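Local coordinates for S locus protein 11 (Brassica campestris, PDB 6KYW) that probably acts as the pollen determinant of self-incompatibility, a small secreted cysteine-rich signal recognised by a receptor on the stigma, at residues 4-9 with 21-26; 9-14 with 31-36; 27-32 with 41-46. One frame throughout, in Å; residues are numbered along the deposited sequence.

The three contacts close one defensin-like domain: a three-stranded antiparallel sheet (order 5-9, 38-43, 29-33), with helix 14-20 tied to it by the Cys-20/Cys-41 disulfide and the loop before it by Cys-12/Cys-31. Contact 3 is the hairpin of the two later strands. Contact 1, its centre about 7 Å from that of contact 3, joins the start of strand 5-9 to the loop after the helix, and Leu-23 and Tyr-24 rest on Cys-43. Contact 2, at the other end of the sheet, its centre about 13 and 14 Å from those of contacts 1 and 3, shares Cys-31 and Ser-32 with the hairpin. All three reach chains of another protein, probably the receptor, contact 3 only through Ser-32 and Asp-42.

Contact 1 of 3, residues 4-9 with 21-26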
loop_
_atom_site.group_PDB
_atom_site.type_symbol
_atom_site.label_atom_id
_atom_site.label_comp_id
_atom_site.label_asym_id
_atom_site.label_seq_id
_atom_site.Cartn_x
_atom_site.Cartn_y
_atom_site.Cartn_z
ATOM N N ARG C 4 19.677 0.322 -13.287
ATOM C CA ARG C 4 19.506 -1.038 -12.812
ATOM C C ARG C 4 18.902 -1.035 -11.420
ATOM O O ARG C 4 19.246 -0.203 -10.576
ATOM C CB ARG C 4 20.847 -1.762 -12.794
ATOM C CG ARG C 4 21.498 -1.853 -14.153
ATOM C CD ARG C 4 22.506 -2.975 -14.196
ATOM N NE ARG C 4 23.302 -2.911 -15.416
ATOM C CZ ARG C 4 24.616 -3.106 -15.457
ATOM N NH1 ARG C 4 25.290 -3.375 -14.339
ATOM N NH2 ARG C 4 25.259 -3.031 -16.614
ATOM N N GLY C 5 17.989 -1.970 -11.199
ATOM C CA GLY C 5 17.377 -2.152 -9.901
ATOM C C GLY C 5 16.216 -3.116 -10.001
ATOM O O GLY C 5 15.833 -3.553 -11.089
ATOM N N PHE C 6 15.656 -3.438 -8.841
ATOM C CA PHE C 6 14.483 -4.300 -8.796
ATOM C C PHE C 6 13.677 -3.958 -7.555
ATOM O O PHE C 6 14.134 -3.223 -6.675
ATOM C CB PHE C 6 14.881 -5.774 -8.789
ATOM C CG PHE C 6 15.844 -6.126 -7.697
ATOM C CD1 PHE C 6 15.386 -6.460 -6.429
ATOM C CD2 PHE C 6 17.211 -6.092 -7.923
ATOM C CE1 PHE C 6 16.283 -6.783 -5.409
ATOM C CE2 PHE C 6 18.107 -6.417 -6.914
ATOM C CZ PHE C 6 17.642 -6.770 -5.653
ATOM N N ARG C 7 12.478 -4.530 -7.484
ATOM C CA ARG C 7 11.574 -4.345 -6.358
ATOM C C ARG C 7 11.078 -5.702 -5.883
ATOM O O ARG C 7 10.946 -6.640 -6.674
ATOM C CB ARG C 7 10.400 -3.452 -6.734
ATOM C CG ARG C 7 9.482 -3.113 -5.573
ATOM C CD ARG C 7 8.396 -2.196 -6.025
ATOM N NE ARG C 7 8.968 -0.943 -6.488
ATOM C CZ ARG C 7 9.527 -0.033 -5.693
ATOM N NH1 ARG C 7 9.571 -0.215 -4.385
ATOM N NH2 ARG C 7 10.035 1.071 -6.208
ATOM N N LYS C 8 10.810 -5.798 -4.581
ATOM C CA LYS C 8 10.387 -7.041 -3.943
ATOM C C LYS C 8 9.338 -6.781 -2.866
ATOM O O LYS C 8 9.244 -5.687 -2.293
ATOM C CB LYS C 8 11.566 -7.765 -3.289
ATOM C CG LYS C 8 12.367 -8.638 -4.185
ATOM C CD LYS C 8 13.435 -9.322 -3.349
ATOM C CE LYS C 8 14.480 -10.005 -4.215
ATOM N NZ LYS C 8 15.606 -10.516 -3.387
ATOM N N LEU C 9 8.575 -7.828 -2.565
ATOM C CA LEU C 9 7.702 -7.812 -1.396
ATOM C C LEU C 9 8.518 -7.816 -0.109
ATOM O O LEU C 9 9.532 -8.505 0.002
ATOM C CB LEU C 9 6.794 -9.030 -1.384
ATOM C CG LEU C 9 5.323 -8.818 -1.688
ATOM C CD1 LEU C 9 5.155 -8.171 -3.035
ATOM C CD2 LEU C 9 4.670 -10.198 -1.638
ATOM N N LYS C 21 24.263 -4.412 -3.890
ATOM C CA LYS C 21 25.629 -4.170 -4.324
ATOM C C LYS C 21 26.021 -4.975 -5.558
ATOM O O LYS C 21 27.053 -4.673 -6.150
ATOM C CB LYS C 21 26.581 -4.490 -3.178
ATOM C CG LYS C 21 27.949 -3.898 -3.324
ATOM C CD LYS C 21 28.508 -3.571 -1.958
ATOM C CE LYS C 21 27.471 -2.825 -1.142
ATOM N NZ LYS C 21 27.869 -2.773 0.281
ATOM N N THR C 22 25.232 -5.975 -5.962
ATOM C CA THR C 22 25.528 -6.735 -7.175
ATOM C C THR C 22 25.081 -6.037 -8.455
ATOM O O THR C 22 25.342 -6.552 -9.547
ATOM C CB THR C 22 24.856 -8.122 -7.131
ATOM O OG1 THR C 22 25.459 -8.961 -8.118
ATOM C CG2 THR C 22 23.350 -8.034 -7.475
ATOM N N LEU C 23 24.376 -4.914 -8.371
ATOM C CA LEU C 23 23.774 -4.379 -9.583
ATOM C C LEU C 23 24.830 -3.841 -10.543
ATOM O O LEU C 23 24.741 -4.060 -11.758
ATOM C CB LEU C 23 22.764 -3.292 -9.231
ATOM C CG LEU C 23 21.427 -3.743 -8.661
ATOM C CD1 LEU C 23 20.554 -2.499 -8.402
ATOM C CD2 LEU C 23 20.735 -4.778 -9.578
ATOM N N TYR C 24 25.818 -3.118 -10.020
ATOM C CA TYR C 24 26.950 -2.553 -10.737
ATOM C C TYR C 24 28.225 -2.946 -10.009
ATOM O O TYR C 24 28.204 -3.192 -8.801
ATOM C CB TYR C 24 26.869 -1.017 -10.819
ATOM C CG TYR C 24 25.716 -0.461 -11.640
ATOM C CD1 TYR C 24 25.819 -0.324 -13.020
ATOM C CD2 TYR C 24 24.534 -0.057 -11.029
ATOM C CE1 TYR C 24 24.783 0.175 -13.769
ATOM C CE2 TYR C 24 23.480 0.453 -11.770
ATOM C CZ TYR C 24 23.609 0.571 -13.145
ATOM O OH TYR C 24 22.565 1.084 -13.898
ATOM N N PRO C 25 29.345 -3.048 -10.717
ATOM C CA PRO C 25 30.606 -3.380 -10.031
ATOM C C PRO C 25 31.283 -2.181 -9.399
ATOM O O PRO C 25 32.181 -2.370 -8.566
ATOM C CB PRO C 25 31.462 -3.987 -11.147
ATOM C CG PRO C 25 30.906 -3.398 -12.404
ATOM C CD PRO C 25 29.449 -3.144 -12.183
ATOM N N ARG C 26 30.877 -0.968 -9.766
ATOM C CA ARG C 26 31.258 0.274 -9.109
ATOM C C ARG C 26 29.993 0.974 -8.618
ATOM O O ARG C 26 28.880 0.664 -9.056
ATOM C CB ARG C 26 32.014 1.218 -10.068
ATOM C CG ARG C 26 32.808 0.502 -11.146
ATOM C CD ARG C 26 33.717 1.421 -11.963
ATOM N NE ARG C 26 33.001 2.288 -12.911
ATOM C CZ ARG C 26 32.659 1.941 -14.153
ATOM N NH1 ARG C 26 32.929 0.722 -14.612
ATOM N NH2 ARG C 26 32.025 2.809 -14.933
#
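Arg-4 and Tyr-24 join the lead-in to the first strand of a defensin-like domain to the loop that follows its helix. The backbone Arg-4 N gives a nearly straight hydrogen bond to Tyr-24 OH (3.0 Å, 170°), while the side chain of the same arginine passes over the tyrosine ring. A chi1 of -60° puts CG beside the backbone N, close to the hydroxyl end of the ring (Arg-4 CG to Tyr-24 OH 3.1 Å); from there the extended chain carries CD over the ring face in a CH-pi contact, 4.1 Å from the centroid of Tyr-24. Beyond it the guanidinium lies almost parallel to the ring, the planes 13° apart, with Tyr-24 CE1 under one face. In that pose Arg-4 NH1 donates to Leu-23 O at 2.7 Å, the acceptor lying near the guanidinium plane. A leucine in place of Tyr-24 would take away both hydroxyl and ring, and would probably leave Arg-4 N without its acceptor and the guanidinium freer to turn. Leu-23 fills the apolar side: its CD1 lies 3.5 Å from CA of Gly-5, and its CD2 is 4.1 Å from CE2 at the edge of the Phe-6 ring. Phe-6 also packs on Glu-16 and Lys-19 of helix 14-20 and bonds through its backbone to Cys-41, while Leu-23 and Tyr-24 lie against strand 38-43.

Contact 2 of 3, residues 9-14 with 31-36; sequences LGKCTT and CSDSKM
Cys-12 and Cys-31 are joined by a disulfide, SG to SG 2.1 Å, that fastens the loop ahead of helix 14-20 to strand 29-33. Its chi3 of -100° gives it a left-handed twist, and the half-cystines approach it differently: SG of Cys-31 is anti to its backbone N, SG of Cys-12 anti to its carbonyl carbon. Two residues further along the strand, Asp-33 makes a second link. Its OD1 accepts Cys-12 N at 2.6 Å in an almost linear bond (176°), reached from the syn side and 19° out of the carboxylate plane. The other oxygen, OD2, forms a salt bridge with Lys-11 NZ at 3.6 Å; the bends of the lysine at chi3 and chi4 turn NZ toward the carboxylate. A water joins this group: it donates to Asp-33 OD2 (2.9 Å) and to Cys-12 O (2.8 Å), and accepts a weak bond from Lys-11 NZ.

In the next shell, Gly-10 has a positive phi that suits a residue without a side chain, and its O accepts from ND1 of His-39, a residue that also packs on both cysteines and Asp-33. Thr-13 N-caps helix 14-20, its OG1 bonded to Glu-16 N, and Cys-31 N donates to Glu-17 OE2. An aspartate fits its place because it is short and has two acceptors to divide between backbone and lysine; the nearby ammonium and N-H would probably stabilise its ionised form, so a polar clasp, its ion pair rather long, stands beside the covalent link.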
loop_
_atom_site.group_PDB
_atom_site.type_symbol
_atom_site.label_atom_id
_atom_site.label_comp_id
_atom_site.label_asym_id
_atom_site.label_seq_id
_atom_site.Cartn_x
_atom_site.Cartn_y
_atom_site.Cartn_z
ATOM N N LEU C 9 8.575 -7.828 -2.565
ATOM C CA LEU C 9 7.702 -7.812 -1.396
ATOM C C LEU C 9 8.518 -7.816 -0.109
ATOM O O LEU C 9 9.532 -8.505 0.002
ATOM C CB LEU C 9 6.794 -9.030 -1.384
ATOM C CG LEU C 9 5.323 -8.818 -1.688
ATOM C CD1 LEU C 9 5.155 -8.171 -3.035
ATOM C CD2 LEU C 9 4.670 -10.198 -1.638
ATOM N N GLY C 10 8.058 -7.066 0.873
ATOM C CA GLY C 10 8.654 -7.166 2.178
ATOM C C GLY C 10 9.583 -6.020 2.467
ATOM O O GLY C 10 9.735 -5.073 1.688
ATOM N N LYS C 11 10.217 -6.117 3.626
ATOM C CA LYS C 11 11.095 -5.058 4.103
ATOM C C LYS C 11 12.552 -5.312 3.722
ATOM O O LYS C 11 12.976 -6.449 3.477
ATOM C CB LYS C 11 10.958 -4.911 5.616
ATOM C CG LYS C 11 9.922 -3.871 5.988
ATOM C CD LYS C 11 9.510 -4.002 7.407
ATOM C CE LYS C 11 9.678 -2.668 8.100
ATOM N NZ LYS C 11 11.045 -2.116 7.908
ATOM N N CYS C 12 13.313 -4.222 3.656
ATOM C CA CYS C 12 14.759 -4.320 3.477
ATOM C C CYS C 12 15.400 -5.117 4.605
ATOM O O CYS C 12 15.059 -4.948 5.778
ATOM C CB CYS C 12 15.391 -2.928 3.435
ATOM S SG CYS C 12 15.317 -2.108 1.810
ATOM N N THR C 13 16.347 -5.978 4.246
ATOM C CA THR C 13 17.177 -6.708 5.194
ATOM C C THR C 13 18.649 -6.414 4.914
ATOM O O THR C 13 19.000 -5.851 3.874
ATOM C CB THR C 13 16.904 -8.213 5.115
ATOM O OG1 THR C 13 17.534 -8.766 3.953
ATOM C CG2 THR C 13 15.421 -8.461 5.036
ATOM N N THR C 14 19.531 -6.791 5.851
ATOM C CA THR C 14 20.953 -6.569 5.594
ATOM C C THR C 14 21.452 -7.459 4.465
ATOM O O THR C 14 22.320 -7.040 3.691
ATOM C CB THR C 14 21.806 -6.786 6.861
ATOM O OG1 THR C 14 21.466 -8.033 7.472
ATOM C CG2 THR C 14 21.625 -5.621 7.881
ATOM N N CYS C 31 19.400 -0.300 -0.463
ATOM C CA CYS C 31 18.046 -0.804 -0.324
ATOM C C CYS C 31 17.171 0.304 0.264
ATOM O O CYS C 31 17.582 0.980 1.209
ATOM C CB CYS C 31 18.079 -2.037 0.583
ATOM S SG CYS C 31 16.646 -3.104 0.572
ATOM N N SER C 32 15.994 0.519 -0.324
ATOM C CA SER C 32 15.048 1.529 0.150
ATOM C C SER C 32 13.708 0.864 0.444
ATOM O O SER C 32 13.095 0.289 -0.462
ATOM C CB SER C 32 14.848 2.637 -0.890
ATOM O OG SER C 32 16.048 3.313 -1.172
ATOM N N ASP C 33 13.256 0.940 1.699
ATOM C CA ASP C 33 11.910 0.497 2.051
ATOM C C ASP C 33 10.890 1.439 1.418
ATOM O O ASP C 33 11.121 2.644 1.308
ATOM C CB ASP C 33 11.709 0.490 3.583
ATOM C CG ASP C 33 12.292 -0.748 4.269
ATOM O OD1 ASP C 33 12.113 -1.895 3.787
ATOM O OD2 ASP C 33 12.934 -0.558 5.317
ATOM N N SER C 34 9.733 0.899 1.047
ATOM C CA SER C 34 8.784 1.659 0.244
ATOM C C SER C 34 7.361 1.363 0.715
ATOM O O SER C 34 7.143 0.632 1.679
ATOM C CB SER C 34 8.973 1.338 -1.246
ATOM O OG SER C 34 8.082 2.119 -2.033
ATOM N N LYS C 35 6.379 1.915 0.002
ATOM C CA LYS C 35 4.979 1.746 0.357
ATOM C C LYS C 35 4.438 0.417 -0.149
ATOM O O LYS C 35 5.026 -0.236 -1.022
ATOM C CB LYS C 35 4.123 2.878 -0.216
ATOM C CG LYS C 35 4.389 3.217 -1.651
ATOM C CD LYS C 35 3.405 4.230 -2.139
ATOM C CE LYS C 35 3.580 5.650 -1.514
ATOM N NZ LYS C 35 4.959 6.129 -1.184
ATOM N N MET C 36 3.270 0.045 0.399
ATOM C CA MET C 36 2.563 -1.206 0.077
ATOM C C MET C 36 3.377 -2.446 0.426
ATOM O O MET C 36 3.209 -3.491 -0.206
ATOM C CB MET C 36 2.137 -1.264 -1.397
ATOM C CG MET C 36 1.448 -0.003 -1.889
ATOM S SD MET C 36 0.361 -0.270 -3.231
ATOM C CE MET C 36 0.349 1.402 -3.778
HETATM O O HOH W 1 13.893 -2.671 6.979
#

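Contact 3 of 3, residues 27-32 with 41-46; sequences GQCTCS and CDCKSC
Gln-28 O takes two N-H bonds from segment 41-46, one of them weak, and a CA-H...O contact, just past the paired part of the beta hairpin formed by strands 29-33 and 38-43. Lys-44 N approaches it nearly along the C=O axis at 2.8 Å, Ser-45 N weakly at 3.4 Å, and CA of Cys-43 lies 3.2 Å away. The strands run antiparallel with a marked twist, their axes 140° apart. Thr-30 and Asp-42 form the hydrogen-bonded pair: Thr-30 N to Asp-42 O is 2.9 Å, Asp-42 N to Thr-30 O 3.0 Å. Their CB atoms share one face; Thr-30 OG1 is bonded to Glu-17 of helix 14-20, and Asp-42 OD2 to Ser-40.

The opposite face carries the cysteines that characterise this defensin-like fold. Cys-31 and Cys-41 face each other in a non-hydrogen-bonded pair yet bond to different partners: Cys-31 to Cys-12, and Cys-41 to Cys-20 at the end of helix 14-20. Where the hairpin opens, Gly-27 CA comes 3.3 Å from Ser-45 O in a further CA-H...O contact; Gly-27 has a positive phi, and a CB there would run into Ser-45 O and Cys-46 CA. In the other non-hydrogen-bonded pair, Cys-29 and Cys-43, both sulfurs stand anti to their carbonyl carbons; with the CA atoms 3.9 Å apart they close a disulfide directly across the strands, SG to SG 2.0 Å, with chi3 107°.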
loop_
_atom_site.group_PDB
_atom_site.type_symbol
_atom_site.label_atom_id
_atom_site.label_comp_id
_atom_site.label_asym_id
_atom_site.label_seq_id
_atom_site.Cartn_x
_atom_site.Cartn_y
_atom_site.Cartn_z
ATOM N N GLY C 27 30.172 1.936 -7.714
ATOM C CA GLY C 27 29.111 2.860 -7.350
ATOM C C GLY C 27 28.404 2.493 -6.057
ATOM O O GLY C 27 28.643 1.450 -5.433
ATOM N N GLN C 28 27.488 3.398 -5.678
ATOM C CA GLN C 28 26.748 3.338 -4.416
ATOM C C GLN C 28 25.348 2.778 -4.664
ATOM O O GLN C 28 24.498 3.451 -5.260
ATOM C CB GLN C 28 26.677 4.719 -3.775
ATOM C CG GLN C 28 28.030 5.361 -3.576
ATOM C CD GLN C 28 27.935 6.844 -3.231
ATOM O OE1 GLN C 28 27.741 7.696 -4.102
ATOM N NE2 GLN C 28 28.077 7.157 -1.951
ATOM N N CYS C 29 25.117 1.551 -4.193
ATOM C CA CYS C 29 23.863 0.825 -4.357
ATOM C C CYS C 29 23.298 0.473 -2.984
ATOM O O CYS C 29 24.003 -0.104 -2.149
ATOM C CB CYS C 29 24.083 -0.451 -5.180
ATOM S SG CYS C 29 24.657 -0.190 -6.876
ATOM N N THR C 30 22.030 0.809 -2.744
ATOM C CA THR C 30 21.423 0.516 -1.452
ATOM C C THR C 30 19.957 0.110 -1.596
ATOM O O THR C 30 19.355 0.165 -2.672
ATOM C CB THR C 30 21.546 1.703 -0.479
ATOM O OG1 THR C 30 21.414 1.228 0.878
ATOM C CG2 THR C 30 20.468 2.752 -0.752
ATOM N N CYS C 31 19.400 -0.300 -0.463
ATOM C CA CYS C 31 18.046 -0.804 -0.324
ATOM C C CYS C 31 17.171 0.304 0.264
ATOM O O CYS C 31 17.582 0.980 1.209
ATOM C CB CYS C 31 18.079 -2.037 0.583
ATOM S SG CYS C 31 16.646 -3.104 0.572
ATOM N N SER C 32 15.994 0.519 -0.324
ATOM C CA SER C 32 15.048 1.529 0.150
ATOM C C SER C 32 13.708 0.864 0.444
ATOM O O SER C 32 13.095 0.289 -0.462
ATOM C CB SER C 32 14.848 2.637 -0.890
ATOM O OG SER C 32 16.048 3.313 -1.172
ATOM N N CYS C 41 16.060 -2.214 -4.612
ATOM C CA CYS C 41 17.506 -2.032 -4.744
ATOM C C CYS C 41 17.787 -1.051 -5.881
ATOM O O CYS C 41 17.416 -1.305 -7.029
ATOM C CB CYS C 41 18.186 -3.372 -5.018
ATOM S SG CYS C 41 18.542 -4.351 -3.527
ATOM N N ASP C 42 18.414 0.075 -5.568
ATOM C CA ASP C 42 18.737 1.065 -6.590
ATOM C C ASP C 42 20.138 1.610 -6.337
ATOM O O ASP C 42 20.693 1.481 -5.243
ATOM C CB ASP C 42 17.737 2.229 -6.616
ATOM C CG ASP C 42 16.298 1.756 -6.588
ATOM O OD1 ASP C 42 15.672 1.654 -7.668
ATOM O OD2 ASP C 42 15.792 1.471 -5.479
ATOM N N CYS C 43 20.700 2.250 -7.357
ATOM C CA CYS C 43 22.072 2.725 -7.293
ATOM C C CYS C 43 22.110 4.208 -7.601
ATOM O O CYS C 43 21.656 4.636 -8.667
ATOM C CB CYS C 43 22.961 1.940 -8.251
ATOM S SG CYS C 43 22.916 0.153 -7.887
ATOM N N LYS C 44 22.657 4.975 -6.669
ATOM C CA LYS C 44 22.904 6.402 -6.822
ATOM C C LYS C 44 24.212 6.706 -7.567
ATOM O O LYS C 44 24.410 7.837 -8.013
ATOM C CB LYS C 44 22.896 7.033 -5.424
ATOM C CG LYS C 44 23.320 8.465 -5.304
ATOM C CD LYS C 44 23.587 8.793 -3.841
ATOM C CE LYS C 44 24.375 7.673 -3.150
ATOM N NZ LYS C 44 24.857 8.097 -1.798
ATOM N N SER C 45 25.086 5.716 -7.742
ATOM C CA SER C 45 26.343 5.857 -8.463
ATOM C C SER C 45 26.603 4.547 -9.180
ATOM O O SER C 45 26.159 3.490 -8.716
ATOM C CB SER C 45 27.525 6.135 -7.524
ATOM O OG SER C 45 27.303 7.267 -6.714
ATOM N N CYS C 46 27.332 4.606 -10.299
ATOM C CA CYS C 46 27.703 3.359 -10.988
ATOM C C CYS C 46 28.922 3.520 -11.914
ATOM O O CYS C 46 29.147 4.583 -12.490
ATOM C CB CYS C 46 26.515 2.818 -11.801
ATOM S SG CYS C 46 25.784 4.078 -12.859
HETATM O O HOH W 2 17.508 2.003 -3.120
#